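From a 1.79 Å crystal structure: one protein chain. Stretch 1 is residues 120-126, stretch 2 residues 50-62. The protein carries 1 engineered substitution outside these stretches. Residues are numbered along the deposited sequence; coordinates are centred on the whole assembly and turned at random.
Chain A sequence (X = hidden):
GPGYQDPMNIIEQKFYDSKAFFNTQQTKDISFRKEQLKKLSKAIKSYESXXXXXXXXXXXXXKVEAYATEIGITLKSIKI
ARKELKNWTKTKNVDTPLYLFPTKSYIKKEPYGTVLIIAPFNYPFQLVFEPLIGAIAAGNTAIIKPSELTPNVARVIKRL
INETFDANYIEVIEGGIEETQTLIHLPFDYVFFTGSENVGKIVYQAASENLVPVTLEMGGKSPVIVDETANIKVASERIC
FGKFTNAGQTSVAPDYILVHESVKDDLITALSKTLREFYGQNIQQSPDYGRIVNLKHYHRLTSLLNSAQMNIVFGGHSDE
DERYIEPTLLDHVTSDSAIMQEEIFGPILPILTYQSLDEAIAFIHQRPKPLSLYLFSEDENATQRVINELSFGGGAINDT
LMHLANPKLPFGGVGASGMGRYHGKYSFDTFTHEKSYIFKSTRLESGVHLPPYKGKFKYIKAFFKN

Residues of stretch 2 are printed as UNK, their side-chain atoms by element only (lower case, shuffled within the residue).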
# COMPACT_ATOMS: atom_id res chain seq x y z
N PRO A 120 19.42 4.48 -5.34
CA PRO A 120 20.14 5.60 -5.94
C PRO A 120 21.55 5.74 -5.40
O PRO A 120 22.05 4.85 -4.71
CB PRO A 120 19.27 6.80 -5.57
CG PRO A 120 18.76 6.43 -4.21
CD PRO A 120 18.60 4.92 -4.19
N PHE A 121 22.21 6.87 -5.70
CA PHE A 121 23.62 7.05 -5.41
C PHE A 121 23.93 7.58 -4.01
O PHE A 121 25.07 7.43 -3.56
CB PHE A 121 24.25 8.01 -6.44
CG PHE A 121 23.85 9.46 -6.24
CD1 PHE A 121 24.51 10.26 -5.32
CD2 PHE A 121 22.85 10.03 -7.00
CE1 PHE A 121 24.15 11.58 -5.13
CE2 PHE A 121 22.50 11.35 -6.83
CZ PHE A 121 23.15 12.13 -5.89
N ASN A 122 22.97 8.22 -3.34
CA ASN A 122 23.33 9.06 -2.20
C ASN A 122 23.59 8.27 -0.92
O ASN A 122 24.52 8.59 -0.17
CB ASN A 122 22.26 10.13 -1.98
CG ASN A 122 20.88 9.56 -1.72
OD1 ASN A 122 20.46 8.59 -2.35
ND2 ASN A 122 20.16 10.17 -0.78
N TYR A 123 22.79 7.24 -0.64
CA TYR A 123 23.10 6.25 0.38
C TYR A 123 23.09 4.90 -0.32
O TYR A 123 22.18 4.08 -0.12
CB TYR A 123 22.14 6.31 1.56
CG TYR A 123 22.23 7.61 2.32
CD1 TYR A 123 21.57 8.75 1.87
CD2 TYR A 123 23.00 7.71 3.47
CE1 TYR A 123 21.66 9.94 2.55
CE2 TYR A 123 23.09 8.91 4.16
CZ TYR A 123 22.42 10.02 3.70
OH TYR A 123 22.51 11.21 4.38
N PRO A 124 24.09 4.64 -1.16
CA PRO A 124 23.98 3.55 -2.14
C PRO A 124 24.01 2.17 -1.52
O PRO A 124 23.59 1.21 -2.17
CB PRO A 124 25.19 3.78 -3.05
CG PRO A 124 26.19 4.46 -2.17
CD PRO A 124 25.41 5.30 -1.20
N PHE A 125 24.50 2.04 -0.29
CA PHE A 125 24.52 0.77 0.41
C PHE A 125 23.24 0.57 1.23
O PHE A 125 22.54 -0.43 1.06
CB PHE A 125 25.78 0.70 1.30
CG PHE A 125 25.92 -0.58 2.07
CD1 PHE A 125 25.40 -0.70 3.34
CD2 PHE A 125 26.60 -1.66 1.52
CE1 PHE A 125 25.53 -1.87 4.06
CE2 PHE A 125 26.74 -2.84 2.23
CZ PHE A 125 26.21 -2.94 3.50
N GLN A 126 22.92 1.54 2.10
CA GLN A 126 21.74 1.42 2.95
C GLN A 126 20.46 1.29 2.13
O GLN A 126 19.57 0.51 2.49
CB GLN A 126 21.65 2.62 3.89
CG GLN A 126 20.25 2.97 4.36
CD GLN A 126 19.71 2.03 5.42
OE1 GLN A 126 20.40 1.11 5.87
NE2 GLN A 126 18.47 2.25 5.83
N UNK A 50 35.99 -2.88 2.76
CA UNK A 50 35.78 -2.55 1.35
C UNK A 50 34.59 -1.63 1.16
O UNK A 50 34.60 -0.77 0.27
o UNK A 50 36.31 -5.53 2.05
c UNK A 50 35.61 -3.82 0.53
o UNK A 50 37.52 -5.22 0.25
c UNK A 50 36.54 -4.94 0.97
N UNK A 51 33.54 -1.80 1.96
CA UNK A 51 32.38 -0.91 1.87
C UNK A 51 32.76 0.50 2.28
O UNK A 51 32.40 1.48 1.61
c UNK A 51 31.22 -1.45 2.72
c UNK A 51 30.03 -0.50 2.66
c UNK A 51 30.80 -2.84 2.23
c UNK A 51 30.02 -3.63 3.26
N UNK A 52 33.48 0.64 3.40
CA UNK A 52 33.93 1.95 3.84
C UNK A 52 34.83 2.61 2.79
O UNK A 52 34.72 3.81 2.53
c UNK A 52 32.84 2.57 6.73
c UNK A 52 34.76 1.24 7.60
c UNK A 52 34.67 1.84 5.17
c UNK A 52 33.85 1.48 6.41
N UNK A 53 35.72 1.83 2.18
CA UNK A 53 36.60 2.37 1.14
C UNK A 53 35.79 2.86 -0.06
O UNK A 53 36.04 3.94 -0.60
o UNK A 53 39.52 -0.82 0.51
c UNK A 53 39.36 -0.25 1.61
c UNK A 53 37.61 1.32 0.70
c UNK A 53 38.80 1.16 1.63
o UNK A 53 39.65 -0.79 2.70
N UNK A 54 34.81 2.05 -0.49
CA UNK A 54 34.01 2.42 -1.65
C UNK A 54 33.17 3.66 -1.38
O UNK A 54 33.07 4.55 -2.24
c UNK A 54 33.12 1.24 -2.06
N UNK A 55 32.56 3.74 -0.20
CA UNK A 55 31.80 4.94 0.16
C UNK A 55 32.70 6.16 0.22
O UNK A 55 32.29 7.27 -0.16
c UNK A 55 31.09 4.72 1.49
c UNK A 55 29.95 3.70 1.48
c UNK A 55 28.76 4.25 0.71
c UNK A 55 29.55 3.30 2.89
N UNK A 56 33.94 5.98 0.67
CA UNK A 56 34.87 7.10 0.75
C UNK A 56 35.27 7.57 -0.64
O UNK A 56 35.28 8.78 -0.91
c UNK A 56 38.96 9.84 2.01
c UNK A 56 37.79 9.86 2.74
c UNK A 56 39.22 8.81 1.13
c UNK A 56 36.10 6.69 1.55
c UNK A 56 38.29 7.79 0.99
o UNK A 56 39.88 10.86 2.16
c UNK A 56 36.88 8.85 2.59
c UNK A 56 37.11 7.79 1.71
N UNK A 57 35.62 6.64 -1.53
CA UNK A 57 36.10 7.04 -2.84
C UNK A 57 34.99 7.67 -3.68
O UNK A 57 35.23 8.64 -4.40
c UNK A 57 36.71 5.83 -3.56
c UNK A 57 37.21 6.23 -4.94
o UNK A 57 37.81 5.32 -2.79
N UNK A 58 33.77 7.14 -3.58
CA UNK A 58 32.69 7.60 -4.45
C UNK A 58 31.97 8.83 -3.92
O UNK A 58 31.52 9.66 -4.71
o UNK A 58 33.40 5.42 -5.93
c UNK A 58 32.25 5.31 -5.45
o UNK A 58 31.55 4.29 -5.61
c UNK A 58 31.67 6.47 -4.66
N UNK A 59 31.84 8.98 -2.59
CA UNK A 59 31.05 10.05 -2.00
C UNK A 59 31.83 10.89 -1.00
O UNK A 59 31.25 11.78 -0.36
c UNK A 59 29.80 9.47 -1.33
c UNK A 59 27.67 8.15 -1.45
c UNK A 59 28.06 10.05 -3.03
c UNK A 59 28.71 8.92 -2.25
N UNK A 60 33.13 10.64 -0.83
CA UNK A 60 33.89 11.33 0.20
C UNK A 60 33.36 11.09 1.59
O UNK A 60 33.55 11.93 2.48
N UNK A 61 32.70 9.96 1.81
CA UNK A 61 32.00 9.71 3.07
C UNK A 61 32.97 9.19 4.12
O UNK A 61 33.57 8.13 3.96
c UNK A 61 28.62 7.86 3.59
c UNK A 61 29.85 8.67 3.98
n UNK A 61 26.44 8.25 2.43
c UNK A 61 30.86 8.71 2.84
c UNK A 61 27.91 8.48 2.40
N UNK A 62 33.11 9.96 5.20
CA UNK A 62 33.98 9.56 6.30
C UNK A 62 33.39 8.35 7.03
O UNK A 62 32.18 8.09 6.99
n UNK A 62 32.21 12.10 7.60
c UNK A 62 34.18 10.73 7.27
c UNK A 62 32.92 11.08 8.05
o UNK A 62 32.60 10.43 9.05

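Position 50 has two side-chain carbons, the second carrying two oxygens, and lies out of reach of stretch 1; it is D50. Position 51 has four carbons, forked at the first, with one arm two carbons long. Its CA-to-CB bond points toward stretch 1, and its carbons lie against the ring of F125. This β-branched pattern is I51, whose CG2 sits over one face of that ring, 4.2 Å from its centroid, while its CD1 comes within 3.5 Å of F125 CE2.

Position 52, four carbons forked at the second, is L52, and position 53, three carbons with two oxygens on the third, is E53; neither reaches stretch 1. The single carbon of position 54 marks A54, buried but also out of reach.

Position 55 again has four carbons forked at the second. Its CA-to-CB bond runs sideways, yet the end of the side chain approaches P124. This is L55, with CD2 3.9 Å from P124 CG.

Position 56 carries a six-carbon ring bearing one oxygen and is Y56, exposed and remote from stretch 1. At position 57 one carbon holds an oxygen and a second carbon, giving T57; its OG1 donates to E53 O at 3.1 Å, one turn back. Position 58, with two carbons and a pair of terminal oxygens, is D58. Its CA-to-CB bond points toward stretch 1, but the side chain makes no contact there, and both oxygens are hydrogen-bonded elsewhere in the structure.

Position 59 has four carbons forked at the second and meets F121, N122 and P124. It is L59: CD1 packs 3.6 Å from P124 CD, and CD2 lies 4.2 Å from F121 CD1, at the edge of that ring. Position 60 has no side-chain atoms and is G60; its positive phi, which favours glycine, takes the chain out of the helix.

Position 61 has four carbons in a row ending in nitrogen, the nitrogen beside N122 and Y123. This is K61, whose NZ donates to N122 O at 3.2 Å. Position 62, two carbons with one oxygen and one nitrogen on the second, is N62, which caps the start of the next helix.

The contact is mainly apolar. I51, L55 and L59, spaced one helical turn apart, engage F125, P124 and the F121–P124 region in turn. Beyond the helix, K61 adds a polar anchor: besides its hydrogen bond, NZ lies 4.2 Å from the centroid of the Y123 ring in an off-centre cation-pi contact. F121 O, 3.4 Å from L59 CD1, is buried without a polar partner.

Stretch 2, residues 50-62: DILEALYTDLGKN
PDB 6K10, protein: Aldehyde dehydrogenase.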